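Local structure of phage-related protein (Bordetella bronchiseptica RB50, 3BJQ) at residues Phe55-Thr60 with Lys69-Gly74; Lys136-His141 with Gly301-Tyr306; Ala149-Pro154 with Glu309-Pro314; Asn178-Ser183 with Pro243-Gly248; Leu274-Tyr279 with Gly290-Asn295. The protein is a phage-related protein, probably a major capsid protein of the HK97-like kind whose copies would assemble into the phage head shell. One frame throughout, in Å; residues are numbered along the deposited sequence.

Contact 1: Phe55-Thr60 with Lys69-Gly74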
# COMPACT_ATOMS: atom_id res chain seq x y z
N PHE E 55 -21.56 -2.80 44.29
CA PHE E 55 -22.34 -3.60 43.35
C PHE E 55 -23.76 -3.07 43.22
O PHE E 55 -24.32 -3.12 42.15
CB PHE E 55 -22.37 -5.09 43.72
CG PHE E 55 -21.11 -5.82 43.36
CD1 PHE E 55 -20.89 -6.25 42.07
CD2 PHE E 55 -20.15 -6.10 44.31
CE1 PHE E 55 -19.73 -6.94 41.72
CE2 PHE E 55 -18.99 -6.79 43.98
CZ PHE E 55 -18.79 -7.22 42.67
N ARG E 56 -24.33 -2.55 44.30
CA ARG E 56 -25.65 -1.95 44.21
C ARG E 56 -25.62 -0.73 43.27
O ARG E 56 -26.49 -0.59 42.41
CB ARG E 56 -26.15 -1.51 45.58
CG ARG E 56 -27.58 -1.03 45.50
CD ARG E 56 -28.20 -0.86 46.84
NE ARG E 56 -29.64 -0.73 46.71
CZ ARG E 56 -30.46 -1.75 46.45
NH1 ARG E 56 -30.00 -2.99 46.30
NH2 ARG E 56 -31.77 -1.53 46.36
N LEU E 57 -24.64 0.14 43.48
CA LEU E 57 -24.45 1.35 42.65
C LEU E 57 -24.21 0.98 41.18
O LEU E 57 -24.75 1.61 40.27
CB LEU E 57 -23.25 2.16 43.15
CG LEU E 57 -23.37 3.68 42.96
CD1 LEU E 57 -24.33 4.23 43.99
CD2 LEU E 57 -22.03 4.39 43.07
N TYR E 58 -23.41 -0.05 40.96
CA TYR E 58 -23.10 -0.54 39.64
C TYR E 58 -24.36 -0.91 38.87
O TYR E 58 -24.43 -0.65 37.68
CB TYR E 58 -22.18 -1.76 39.75
CG TYR E 58 -21.59 -2.31 38.46
CD1 TYR E 58 -20.72 -1.56 37.67
CD2 TYR E 58 -21.83 -3.61 38.08
CE1 TYR E 58 -20.15 -2.09 36.52
CE2 TYR E 58 -21.25 -4.17 36.94
CZ TYR E 58 -20.43 -3.41 36.15
OH TYR E 58 -19.88 -4.00 35.04
N ASN E 59 -25.34 -1.49 39.55
CA ASN E 59 -26.61 -1.88 38.92
C ASN E 59 -27.81 -1.02 39.35
O ASN E 59 -28.92 -1.49 39.45
CB ASN E 59 -26.86 -3.37 39.14
CG ASN E 59 -25.82 -4.23 38.45
OD1 ASN E 59 -25.49 -4.02 37.28
ND2 ASN E 59 -25.30 -5.21 39.16
N THR E 60 -27.55 0.25 39.59
CA THR E 60 -28.59 1.21 39.85
C THR E 60 -28.81 2.00 38.58
O THR E 60 -27.86 2.48 37.97
CB THR E 60 -28.17 2.17 40.96
OG1 THR E 60 -28.12 1.45 42.19
CG2 THR E 60 -29.16 3.32 41.08
N LYS E 69 -21.85 13.83 36.24
CA LYS E 69 -21.39 13.26 34.97
C LYS E 69 -20.47 12.06 35.16
O LYS E 69 -20.30 11.25 34.25
CB LYS E 69 -20.58 14.31 34.20
CG LYS E 69 -21.34 15.53 33.74
CD LYS E 69 -22.43 15.17 32.77
CE LYS E 69 -22.82 16.36 31.90
NZ LYS E 69 -21.81 16.64 30.84
N ARG E 70 -19.86 11.96 36.35
CA ARG E 70 -18.84 10.94 36.63
C ARG E 70 -19.27 9.95 37.71
O ARG E 70 -20.10 10.28 38.55
CB ARG E 70 -17.57 11.66 37.07
CG ARG E 70 -17.23 12.77 36.12
CD ARG E 70 -16.09 13.62 36.60
NE ARG E 70 -15.99 14.82 35.78
CZ ARG E 70 -15.07 15.75 35.96
NH1 ARG E 70 -14.16 15.64 36.93
NH2 ARG E 70 -15.06 16.81 35.16
N ILE E 71 -18.68 8.76 37.70
CA ILE E 71 -19.01 7.73 38.68
C ILE E 71 -17.79 6.86 39.05
O ILE E 71 -17.05 6.41 38.18
CB ILE E 71 -20.13 6.80 38.14
CG1 ILE E 71 -20.65 5.84 39.22
CG2 ILE E 71 -19.63 6.00 36.90
CD1 ILE E 71 -21.48 6.46 40.31
N ASP E 72 -17.58 6.68 40.35
CA ASP E 72 -16.68 5.64 40.86
C ASP E 72 -17.58 4.64 41.59
O ASP E 72 -18.67 5.01 42.06
CB ASP E 72 -15.64 6.20 41.82
CG ASP E 72 -14.79 7.30 41.18
OD1 ASP E 72 -13.73 6.98 40.62
OD2 ASP E 72 -15.21 8.49 41.23
N PHE E 73 -17.14 3.39 41.65
CA PHE E 73 -17.88 2.34 42.35
C PHE E 73 -17.16 1.83 43.60
O PHE E 73 -17.80 1.65 44.65
CB PHE E 73 -18.15 1.16 41.43
CG PHE E 73 -18.93 1.54 40.25
CD1 PHE E 73 -20.26 1.87 40.38
CD2 PHE E 73 -18.34 1.65 39.01
CE1 PHE E 73 -20.99 2.26 39.30
CE2 PHE E 73 -19.08 2.04 37.92
CZ PHE E 73 -20.39 2.34 38.08
N GLY E 74 -15.85 1.63 43.51
CA GLY E 74 -15.11 1.00 44.60
C GLY E 74 -14.48 1.95 45.59
O GLY E 74 -14.53 3.17 45.39

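Contact 2: Lys136-His141 with Gly301-Tyr306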
# COMPACT_ATOMS: atom_id res chain seq x y z
N LYS E 136 -10.81 -15.09 53.53
CA LYS E 136 -11.17 -13.92 52.73
C LYS E 136 -12.66 -13.83 52.52
O LYS E 136 -13.13 -12.89 51.91
CB LYS E 136 -10.50 -13.99 51.36
CG LYS E 136 -9.03 -14.41 51.41
CD LYS E 136 -8.11 -13.28 51.68
CE LYS E 136 -7.52 -12.71 50.41
NZ LYS E 136 -6.76 -11.48 50.79
N TYR E 137 -13.41 -14.81 53.00
CA TYR E 137 -14.85 -14.84 52.77
C TYR E 137 -15.60 -14.72 54.07
O TYR E 137 -15.11 -15.17 55.11
CB TYR E 137 -15.21 -16.16 52.10
CG TYR E 137 -14.54 -16.34 50.76
CD1 TYR E 137 -15.13 -15.85 49.60
CD2 TYR E 137 -13.31 -16.97 50.66
CE1 TYR E 137 -14.53 -15.99 48.38
CE2 TYR E 137 -12.69 -17.12 49.44
CZ TYR E 137 -13.31 -16.63 48.30
OH TYR E 137 -12.72 -16.77 47.07
N ASN E 138 -16.79 -14.13 54.01
CA ASN E 138 -17.69 -14.13 55.16
C ASN E 138 -18.42 -15.48 55.18
O ASN E 138 -18.40 -16.19 54.19
CB ASN E 138 -18.59 -12.87 55.17
CG ASN E 138 -19.74 -12.94 54.20
OD1 ASN E 138 -20.16 -14.01 53.78
ND2 ASN E 138 -20.30 -11.77 53.87
N ALA E 139 -19.03 -15.83 56.31
CA ALA E 139 -19.63 -17.14 56.53
C ALA E 139 -20.72 -17.49 55.53
O ALA E 139 -20.90 -18.67 55.25
CB ALA E 139 -20.17 -17.26 57.98
N ASP E 140 -21.44 -16.50 55.01
CA ASP E 140 -22.47 -16.76 54.00
C ASP E 140 -21.89 -17.03 52.60
O ASP E 140 -22.64 -17.39 51.69
CB ASP E 140 -23.45 -15.57 53.90
CG ASP E 140 -24.31 -15.40 55.16
OD1 ASP E 140 -24.06 -16.05 56.20
OD2 ASP E 140 -25.26 -14.58 55.10
N HIS E 141 -20.59 -16.83 52.44
CA HIS E 141 -19.89 -17.01 51.14
C HIS E 141 -18.89 -18.15 51.12
O HIS E 141 -18.02 -18.21 50.25
CB HIS E 141 -19.26 -15.68 50.70
CG HIS E 141 -20.25 -14.74 50.11
ND1 HIS E 141 -20.31 -14.47 48.77
CD2 HIS E 141 -21.31 -14.11 50.67
CE1 HIS E 141 -21.33 -13.67 48.52
NE2 HIS E 141 -21.96 -13.44 49.66
N GLY E 301 -13.66 -8.05 45.05
CA GLY E 301 -15.08 -8.19 45.36
C GLY E 301 -15.48 -9.54 45.94
O GLY E 301 -15.98 -10.40 45.23
N MSE E 302 -15.28 -9.69 47.24
CA MSE E 302 -15.58 -10.94 47.95
C MSE E 302 -17.02 -11.40 47.77
O MSE E 302 -17.28 -12.58 47.58
CB MSE E 302 -15.26 -10.79 49.44
CG MSE E 302 -15.59 -12.04 50.28
SE MSE E 302 -17.40 -12.04 50.93
CE MSE E 302 -17.15 -10.46 52.14
N LEU E 303 -17.97 -10.47 47.79
CA LEU E 303 -19.36 -10.85 47.67
C LEU E 303 -19.69 -11.43 46.30
O LEU E 303 -20.76 -11.98 46.11
CB LEU E 303 -20.29 -9.66 47.93
CG LEU E 303 -20.40 -9.16 49.36
CD1 LEU E 303 -21.27 -7.87 49.34
CD2 LEU E 303 -20.99 -10.21 50.28
N ALA E 304 -18.79 -11.26 45.33
CA ALA E 304 -18.98 -11.85 44.01
C ALA E 304 -18.35 -13.25 43.92
O ALA E 304 -18.34 -13.83 42.85
CB ALA E 304 -18.44 -10.94 42.91
N GLY E 305 -17.85 -13.76 45.05
CA GLY E 305 -17.22 -15.07 45.13
C GLY E 305 -17.82 -15.97 46.21
O GLY E 305 -18.48 -15.50 47.16
N TYR E 306 -17.60 -17.26 46.05
CA TYR E 306 -18.10 -18.26 46.99
C TYR E 306 -17.18 -19.47 46.99
O TYR E 306 -16.91 -20.05 45.95
CB TYR E 306 -19.52 -18.65 46.58
CG TYR E 306 -20.26 -19.50 47.60
CD1 TYR E 306 -20.03 -20.87 47.68
CD2 TYR E 306 -21.19 -18.93 48.46
CE1 TYR E 306 -20.69 -21.64 48.60
CE2 TYR E 306 -21.87 -19.70 49.38
CZ TYR E 306 -21.62 -21.06 49.45
OH TYR E 306 -22.28 -21.85 50.35

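Contact 3: Ala149-Pro154 with Glu309-Pro314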
# COMPACT_ATOMS: atom_id res chain seq x y z
N ALA E 149 -20.93 -35.26 53.01
CA ALA E 149 -21.30 -34.07 52.26
C ALA E 149 -20.29 -33.82 51.15
O ALA E 149 -20.59 -33.08 50.21
CB ALA E 149 -21.39 -32.84 53.17
N ARG E 150 -19.11 -34.44 51.25
CA ARG E 150 -18.09 -34.34 50.21
C ARG E 150 -18.55 -35.09 48.97
O ARG E 150 -19.19 -36.14 49.07
CB ARG E 150 -16.75 -34.89 50.68
CG ARG E 150 -16.16 -34.12 51.82
CD ARG E 150 -14.94 -34.82 52.37
NE ARG E 150 -14.30 -33.99 53.37
CZ ARG E 150 -13.22 -34.33 54.06
NH1 ARG E 150 -12.65 -35.51 53.88
NH2 ARG E 150 -12.71 -33.48 54.94
N TRP E 151 -18.20 -34.54 47.80
CA TRP E 151 -18.75 -34.98 46.51
C TRP E 151 -18.36 -36.39 46.09
O TRP E 151 -18.93 -36.93 45.14
CB TRP E 151 -18.34 -33.97 45.42
CG TRP E 151 -18.99 -32.62 45.57
CD1 TRP E 151 -19.64 -32.12 46.66
CD2 TRP E 151 -19.00 -31.57 44.59
NE1 TRP E 151 -20.10 -30.86 46.41
CE2 TRP E 151 -19.70 -30.48 45.16
CE3 TRP E 151 -18.50 -31.45 43.29
CZ2 TRP E 151 -19.92 -29.30 44.47
CZ3 TRP E 151 -18.73 -30.27 42.60
CH2 TRP E 151 -19.44 -29.22 43.19
N THR E 152 -17.34 -36.93 46.75
CA THR E 152 -16.91 -38.31 46.58
C THR E 152 -17.91 -39.30 47.20
O THR E 152 -17.92 -40.48 46.86
CB THR E 152 -15.55 -38.52 47.24
OG1 THR E 152 -15.58 -37.99 48.56
CG2 THR E 152 -14.45 -37.80 46.43
N SER E 153 -18.75 -38.82 48.13
CA SER E 153 -19.80 -39.63 48.69
C SER E 153 -21.04 -39.66 47.79
O SER E 153 -21.49 -38.62 47.30
CB SER E 153 -20.22 -39.11 50.07
OG SER E 153 -21.35 -39.83 50.56
N PRO E 154 -21.64 -40.85 47.61
CA PRO E 154 -22.88 -40.90 46.84
C PRO E 154 -24.01 -40.12 47.51
O PRO E 154 -24.95 -39.71 46.82
CB PRO E 154 -23.21 -42.39 46.82
CG PRO E 154 -22.51 -42.97 48.00
CD PRO E 154 -21.23 -42.19 48.08
N GLU E 309 -15.05 -25.55 50.20
CA GLU E 309 -13.83 -26.29 50.51
C GLU E 309 -14.06 -27.81 50.60
O GLU E 309 -15.09 -28.27 51.10
CB GLU E 309 -13.25 -25.88 51.86
CG GLU E 309 -12.83 -24.46 52.04
CD GLU E 309 -12.14 -24.28 53.39
OE1 GLU E 309 -10.94 -24.63 53.48
OE2 GLU E 309 -12.80 -23.80 54.35
N ASP E 310 -13.06 -28.56 50.14
CA ASP E 310 -12.97 -30.02 50.32
C ASP E 310 -13.98 -30.89 49.57
O ASP E 310 -14.12 -32.08 49.89
CB ASP E 310 -12.91 -30.35 51.81
CG ASP E 310 -11.70 -29.72 52.49
OD1 ASP E 310 -10.75 -29.37 51.75
OD2 ASP E 310 -11.71 -29.56 53.73
N ALA E 311 -14.63 -30.33 48.56
CA ALA E 311 -15.58 -31.10 47.76
C ALA E 311 -14.96 -32.41 47.25
O ALA E 311 -15.58 -33.46 47.30
CB ALA E 311 -16.08 -30.26 46.60
N GLY E 312 -13.71 -32.34 46.81
CA GLY E 312 -13.07 -33.49 46.18
C GLY E 312 -12.29 -34.43 47.07
O GLY E 312 -11.64 -35.33 46.55
N LEU E 313 -12.33 -34.22 48.38
CA LEU E 313 -11.64 -35.11 49.32
C LEU E 313 -12.47 -36.37 49.59
O LEU E 313 -13.71 -36.33 49.55
CB LEU E 313 -11.34 -34.40 50.65
CG LEU E 313 -10.21 -33.38 50.78
CD1 LEU E 313 -10.18 -32.81 52.18
CD2 LEU E 313 -8.83 -33.96 50.39
N PRO E 314 -11.81 -37.51 49.88
CA PRO E 314 -12.52 -38.74 50.20
C PRO E 314 -13.48 -38.54 51.36
O PRO E 314 -13.14 -37.84 52.31
CB PRO E 314 -11.40 -39.71 50.61
CG PRO E 314 -10.21 -39.21 49.92
CD PRO E 314 -10.35 -37.71 49.90
O HOH W 1 -13.72 -30.80 55.39

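Contact 4: Asn178-Ser183 with Pro243-Gly248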
# COMPACT_ATOMS: atom_id res chain seq x y z
N ASN E 178 -20.87 -16.20 36.88
CA ASN E 178 -20.64 -16.70 35.53
C ASN E 178 -19.40 -17.57 35.37
O ASN E 178 -19.07 -17.99 34.25
CB ASN E 178 -20.60 -15.53 34.53
CG ASN E 178 -19.56 -14.51 34.89
OD1 ASN E 178 -18.85 -14.66 35.88
ND2 ASN E 178 -19.45 -13.48 34.07
N ARG E 179 -18.72 -17.84 36.48
CA ARG E 179 -17.54 -18.68 36.48
C ARG E 179 -17.67 -19.73 37.55
O ARG E 179 -17.88 -19.38 38.71
CB ARG E 179 -16.29 -17.90 36.85
CG ARG E 179 -15.86 -16.89 35.90
CD ARG E 179 -15.21 -17.46 34.66
NE ARG E 179 -14.83 -16.32 33.84
CZ ARG E 179 -15.67 -15.65 33.07
NH1 ARG E 179 -16.93 -16.04 32.95
NH2 ARG E 179 -15.25 -14.60 32.39
N LEU E 180 -17.52 -20.99 37.18
CA LEU E 180 -17.45 -22.07 38.18
C LEU E 180 -16.11 -22.76 37.98
O LEU E 180 -15.82 -23.20 36.88
CB LEU E 180 -18.64 -23.03 38.05
CG LEU E 180 -18.91 -24.02 39.21
CD1 LEU E 180 -20.40 -24.32 39.33
CD2 LEU E 180 -18.15 -25.28 39.01
N MSE E 181 -15.29 -22.79 39.04
CA MSE E 181 -14.03 -23.49 39.05
C MSE E 181 -14.20 -24.85 39.76
O MSE E 181 -14.48 -24.90 40.95
CB MSE E 181 -12.98 -22.67 39.82
CG MSE E 181 -11.54 -23.09 39.63
SE MSE E 181 -10.96 -24.75 40.45
CE MSE E 181 -11.35 -24.37 42.28
N LEU E 182 -14.05 -25.93 39.02
CA LEU E 182 -14.00 -27.28 39.58
C LEU E 182 -12.55 -27.73 39.60
O LEU E 182 -11.91 -27.80 38.54
CB LEU E 182 -14.75 -28.27 38.69
CG LEU E 182 -16.23 -28.06 38.43
CD1 LEU E 182 -16.75 -29.12 37.50
CD2 LEU E 182 -16.98 -28.10 39.75
N SER E 183 -12.03 -28.08 40.77
CA SER E 183 -10.71 -28.68 40.81
C SER E 183 -10.79 -30.06 40.15
O SER E 183 -11.85 -30.66 40.09
CB SER E 183 -10.24 -28.87 42.24
OG SER E 183 -11.10 -29.76 42.95
N PRO E 243 -8.67 -29.62 46.57
CA PRO E 243 -9.88 -30.42 46.37
C PRO E 243 -11.14 -29.55 46.32
O PRO E 243 -12.24 -30.05 46.52
CB PRO E 243 -9.87 -31.29 47.63
CG PRO E 243 -9.31 -30.40 48.68
CD PRO E 243 -8.45 -29.35 48.00
N ASP E 244 -10.98 -28.27 45.98
CA ASP E 244 -12.05 -27.31 46.16
C ASP E 244 -12.91 -27.02 44.93
O ASP E 244 -12.61 -27.44 43.82
CB ASP E 244 -11.47 -25.99 46.66
CG ASP E 244 -10.75 -26.13 47.99
OD1 ASP E 244 -10.97 -27.12 48.73
OD2 ASP E 244 -9.97 -25.21 48.30
N VAL E 245 -14.02 -26.33 45.19
CA VAL E 245 -14.89 -25.80 44.16
C VAL E 245 -15.10 -24.34 44.49
O VAL E 245 -15.13 -23.98 45.66
CB VAL E 245 -16.21 -26.56 44.11
CG1 VAL E 245 -17.21 -25.89 43.16
CG2 VAL E 245 -15.92 -28.01 43.72
N TRP E 246 -15.16 -23.49 43.47
CA TRP E 246 -15.33 -22.05 43.68
C TRP E 246 -16.31 -21.53 42.62
O TRP E 246 -16.34 -22.03 41.52
CB TRP E 246 -13.98 -21.37 43.57
CG TRP E 246 -14.01 -19.86 43.59
CD1 TRP E 246 -13.82 -19.05 44.68
CD2 TRP E 246 -14.21 -18.98 42.47
NE1 TRP E 246 -13.90 -17.74 44.31
CE2 TRP E 246 -14.14 -17.67 42.96
CE3 TRP E 246 -14.45 -19.18 41.10
CZ2 TRP E 246 -14.31 -16.55 42.14
CZ3 TRP E 246 -14.62 -18.08 40.28
CH2 TRP E 246 -14.54 -16.77 40.80
N LEU E 247 -17.10 -20.52 42.98
CA LEU E 247 -18.01 -19.85 42.06
C LEU E 247 -17.83 -18.36 42.16
O LEU E 247 -17.65 -17.85 43.25
CB LEU E 247 -19.46 -20.08 42.43
CG LEU E 247 -20.23 -21.27 41.89
CD1 LEU E 247 -19.99 -22.53 42.74
CD2 LEU E 247 -21.69 -20.85 41.92
N GLY E 248 -17.99 -17.64 41.06
CA GLY E 248 -17.88 -16.19 41.14
C GLY E 248 -18.46 -15.48 39.96
O GLY E 248 -18.73 -16.09 38.91

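Contact 5: Leu274-Tyr279 with Gly290-Asn295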
# COMPACT_ATOMS: atom_id res chain seq x y z
N LEU E 274 6.93 -7.19 28.78
CA LEU E 274 7.92 -6.52 27.94
C LEU E 274 9.15 -7.40 27.81
O LEU E 274 9.53 -8.04 28.75
CB LEU E 274 8.39 -5.20 28.57
CG LEU E 274 7.44 -4.04 28.88
CD1 LEU E 274 8.13 -3.06 29.85
CD2 LEU E 274 6.92 -3.32 27.61
N VAL E 275 9.75 -7.43 26.62
CA VAL E 275 11.03 -8.10 26.39
C VAL E 275 12.01 -7.02 25.95
O VAL E 275 11.70 -6.20 25.07
CB VAL E 275 10.94 -9.14 25.28
CG1 VAL E 275 12.26 -9.84 25.12
CG2 VAL E 275 9.82 -10.16 25.61
N GLU E 276 13.19 -7.03 26.57
CA GLU E 276 14.27 -6.09 26.28
C GLU E 276 15.20 -6.59 25.18
O GLU E 276 15.33 -7.82 24.95
CB GLU E 276 15.11 -5.86 27.54
CG GLU E 276 14.31 -5.27 28.70
CD GLU E 276 15.08 -5.29 30.04
OE1 GLU E 276 16.33 -5.10 30.03
OE2 GLU E 276 14.42 -5.51 31.09
N VAL E 277 15.84 -5.65 24.49
CA VAL E 277 16.83 -6.00 23.48
C VAL E 277 17.90 -6.87 24.15
O VAL E 277 18.21 -6.66 25.33
CB VAL E 277 17.47 -4.73 22.86
CG1 VAL E 277 16.46 -3.95 22.06
CG2 VAL E 277 18.12 -3.86 23.94
N PRO E 278 18.39 -7.90 23.45
CA PRO E 278 19.36 -8.79 24.10
C PRO E 278 20.72 -8.18 24.28
O PRO E 278 21.09 -7.26 23.57
CB PRO E 278 19.48 -9.96 23.13
CG PRO E 278 19.09 -9.41 21.80
CD PRO E 278 18.07 -8.34 22.08
N TYR E 279 21.48 -8.74 25.22
CA TYR E 279 22.89 -8.45 25.37
C TYR E 279 23.64 -9.78 25.37
O TYR E 279 23.07 -10.82 25.65
CB TYR E 279 23.19 -7.62 26.64
CG TYR E 279 22.96 -8.31 27.97
CD1 TYR E 279 23.96 -9.09 28.56
CD2 TYR E 279 21.76 -8.16 28.65
CE1 TYR E 279 23.75 -9.72 29.80
CE2 TYR E 279 21.53 -8.78 29.86
CZ TYR E 279 22.52 -9.55 30.44
OH TYR E 279 22.25 -10.16 31.66
N GLY E 290 16.05 -9.63 28.83
CA GLY E 290 15.36 -9.32 30.05
C GLY E 290 13.88 -9.37 29.74
O GLY E 290 13.43 -8.80 28.75
N VAL E 291 13.13 -10.07 30.58
CA VAL E 291 11.67 -10.22 30.41
C VAL E 291 10.98 -9.77 31.71
O VAL E 291 11.32 -10.22 32.81
CB VAL E 291 11.29 -11.67 30.12
CG1 VAL E 291 9.76 -11.77 29.88
CG2 VAL E 291 12.07 -12.17 28.92
N SER E 292 10.04 -8.85 31.57
CA SER E 292 9.33 -8.27 32.69
C SER E 292 7.84 -8.48 32.53
O SER E 292 7.30 -8.17 31.50
CB SER E 292 9.66 -6.78 32.75
OG SER E 292 10.96 -6.56 33.29
N ASP E 293 7.19 -9.02 33.56
CA ASP E 293 5.73 -9.15 33.58
C ASP E 293 5.25 -9.01 35.03
O ASP E 293 4.79 -9.98 35.64
CB ASP E 293 5.27 -10.47 32.97
CG ASP E 293 3.82 -10.43 32.59
OD1 ASP E 293 3.17 -9.44 33.00
OD2 ASP E 293 3.32 -11.37 31.89
N ASP E 294 5.37 -7.79 35.55
CA ASP E 294 5.16 -7.50 36.95
C ASP E 294 3.67 -7.37 37.22
O ASP E 294 2.99 -6.54 36.63
CB ASP E 294 5.88 -6.19 37.34
CG ASP E 294 7.41 -6.32 37.32
OD1 ASP E 294 7.94 -7.43 37.55
OD2 ASP E 294 8.09 -5.28 37.13
N ASN E 295 3.18 -8.21 38.11
CA ASN E 295 1.75 -8.32 38.35
C ASN E 295 1.48 -8.88 39.74
O ASN E 295 2.36 -9.42 40.39
CB ASN E 295 1.11 -9.24 37.30
CG ASN E 295 1.43 -10.73 37.53
OD1 ASN E 295 0.64 -11.45 38.15
ND2 ASN E 295 2.60 -11.18 37.03
O HOH W 2 18.27 -7.96 27.63

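Contact 1: Phe55-Thr60 with Lys69-Gly74
The ring of Phe73 presents one face to the edge of Tyr58 in a T-shaped pair, the two planes at 90° and the ring centroids 5.3 Å apart. The contact closes an irregular loop between helix 52-58 and strand 75-81; the long excursion between strands 44-49 and 75-81, which reaches a second subunit, is consistent with the extended E-loop of HK97-like capsid proteins. Tyr58 CD1 comes over the centre of the Phe73 ring, 3.9 Å from Phe73 CZ. The helix backbone is approached as well, with Phe73 CE1 3.5 Å from Tyr58 CA and Leu57 O at the ring edge, 3.9 Å from Phe73 CE1. A flat phenyl suits this place because it can offer its face to one ring and its edge to a carbonyl oxygen. Tyrosine suits position 58, its ring edge packing on Phe73 while its hydroxyl reaches Glu260 in a hydrogen bond. Beside the pair, Leu57 and Ile71 overlap running in opposed directions; Leu57 CD2 meets Ile71 CD1 at 3.5 Å, a tight methyl contact. Beyond them Arg70 pairs with Glu88 and Asp72 with Lys90, both of the second subunit. As the helix ends, Thr60 OG1 gives a hydrogen bond of 2.6 Å to Arg56 O, approaching from above the carbonyl plane.

Contact 2: Lys136-His141 with Gly301-Tyr306
His141 ND1 donates a nearly straight hydrogen bond of 2.6 Å to Gly305 O, at an N-H...O angle of 170° and with the oxygen in the imidazole plane. It joins the loop before strand 142-144 to the start of strand 305-309, just after the 3-10 turn 302-304. Strands 142-144 and 305-309 are parallel neighbours in a six-stranded mixed sheet, 142-144 being outermost. At the rim of the same ring, His141 CE1 lies 3.0 Å from Leu303 O, while Leu303 CD2 packs 3.4 Å from His141 NE2. One face carries the selenium of Met302, a selenomethionine, 4.4 Å from the ring centroid. The long, flexible side chain suits this place: with CG anti to the backbone N, chi1 178° sets CG against Lys136 O and Tyr137 CA, and the bends beyond bring SE and CE to Asn138. Its terminal CE ends 3.8 Å from Asn138 ND2. The Tyr306 ring turns a face to His141 C, which is offset toward the rim.

Farther out, Ser172 of helix 158-173 hydrogen-bonds His141 NE2, so the imidazole is held at both nitrogens and its rotation is fixed. Tyr137 is held by its hydroxyl to Ala131 O near the end of helix 105-131. Where the strands begin to pair, Tyr306 CA points its hydrogen at His141 O, 3.3 Å away.

Contact 3: Ala149-Pro154 with Glu309-Pro314
Thr152 OG1 donates a hydrogen bond of 2.7 Å to Leu313 O, the shortest polar link between two type I beta turns, Arg150-Ser153 and Asp310-Leu313. The turns stack against each other beside the six-stranded sheet, just past the end of strand 305-309, and so tie the C-terminal tail to the loop before helix 158-173. A second bond joins the backbones, Trp151 N to Ala311 O at 2.9 Å.

Arg150 spans the opposing turn. Its chain is extended from CG to NE, long enough for NH1 to reach Pro314 O at 2.9 Å, in the guanidinium plane. NE bonds Leu145 O, and NH2 gives a hydrogen to a water that in turn donates to Asp310 OD2, so three N-H bonds fix the orientation of the guanidinium while Leu313 CD1 lies over one face, toward the rim. Asp310 thus meets the arginine through water, its charge close but not in direct contact.

On the buried side the indole of Trp151 makes a CH-pi contact: the small methyl of Ala311 can come close over the indole face. Asp161 accepts a hydrogen bond from Trp151 NE1, and Ala311 CB stands 3.8 Å from the centroid of the five-membered ring, only 8° off its normal.

Contact 4: Asn178-Ser183 with Pro243-Gly248
Trp246 holds CG anti to the backbone N (chi1 173°), and bends at chi2 and chi3 of Met181 (a selenomethionine) bring its CE 3.7 Å from Asp244 O. The two side chains stand on the same face of an antiparallel strand pair, Met181 CB 4.0 Å from Trp246 CE3. They form a hydrogen-bonded pair, with Met181 N to Trp246 O at 2.8 Å. The indole rim also meets Arg179 CB, at 3.8 Å from Trp246 CZ3, and its face covers Gly248 N; glycine suits the spot because the indole occupies the side where a side chain would stand. Gly248 O accepts from both Asn178 N and Arg179 N, a classic beta bulge. At the other end Asp244 O takes two bonds from Ser183, from N and from OG (2.9 Å), and that OG also caps helix 184-191 through Ala186 N.

On the other face Leu180 lies side by side with Leu247, and Leu182 with Val245. These branched apolar chains pack against helices 158-173, 210-217 and 184-191, while strands 221-230 and 305-309 flank the pair.

Contact 5: Leu274-Tyr279 with Gly290-Asn295
Leu274 and Ser292 form an antiparallel hydrogen-bonded pair in the beta hairpin 274-281/286-299, and backbone bonds carry most of the contact: Leu274 N to Ser292 O at 2.9 Å and Ser292 N to Leu274 O at 3.0 Å. Two residues on, Glu276 N bonds Gly290 O at 2.8 Å.

Apolar packing is light between the arms: Val275 CG1 and Val291 CG2 approach to 4.5 Å. These beta-branched residues suit extended strands, and the face they share turns to the long helix 105-131, where Val112 and Val115 meet them.

The Glu276 chain, extended beyond CG, passes over Gly290, its CD 4.0 Å from Gly290 CA. Glycine fits here because the carboxylate end lies where a side chain would otherwise project.

Water bridges the irregular step at Val277, before pairing resumes at Tyr279. One molecule donates to Val277 O at 2.6 Å and accepts from Gly290 N at 3.0 Å.

Overall arrangement
Along the chain contact 1 comes first and is closed early; contacts 2 and 3 interlock, their segments alternating, and contacts 4 and 5 are nested inside both. Contacts 2, 3 and 4 form one group, with centres 13 to 21 Å apart, around the six-stranded sheet: strands 305-309 and 245-248 are neighbours, and Tyr306 N meets Leu247 O at 2.9 Å. Contact 1 touches this group through Phe55 and Ala304. Contact 5 belongs to another sheet, about 43 Å between centres from contact 3, and helix 105-131 packs against its hairpin. The arrangement is consistent with an HK97-like subunit: A-domain sheet, spine helix, and contact 1 at the base of the E-loop.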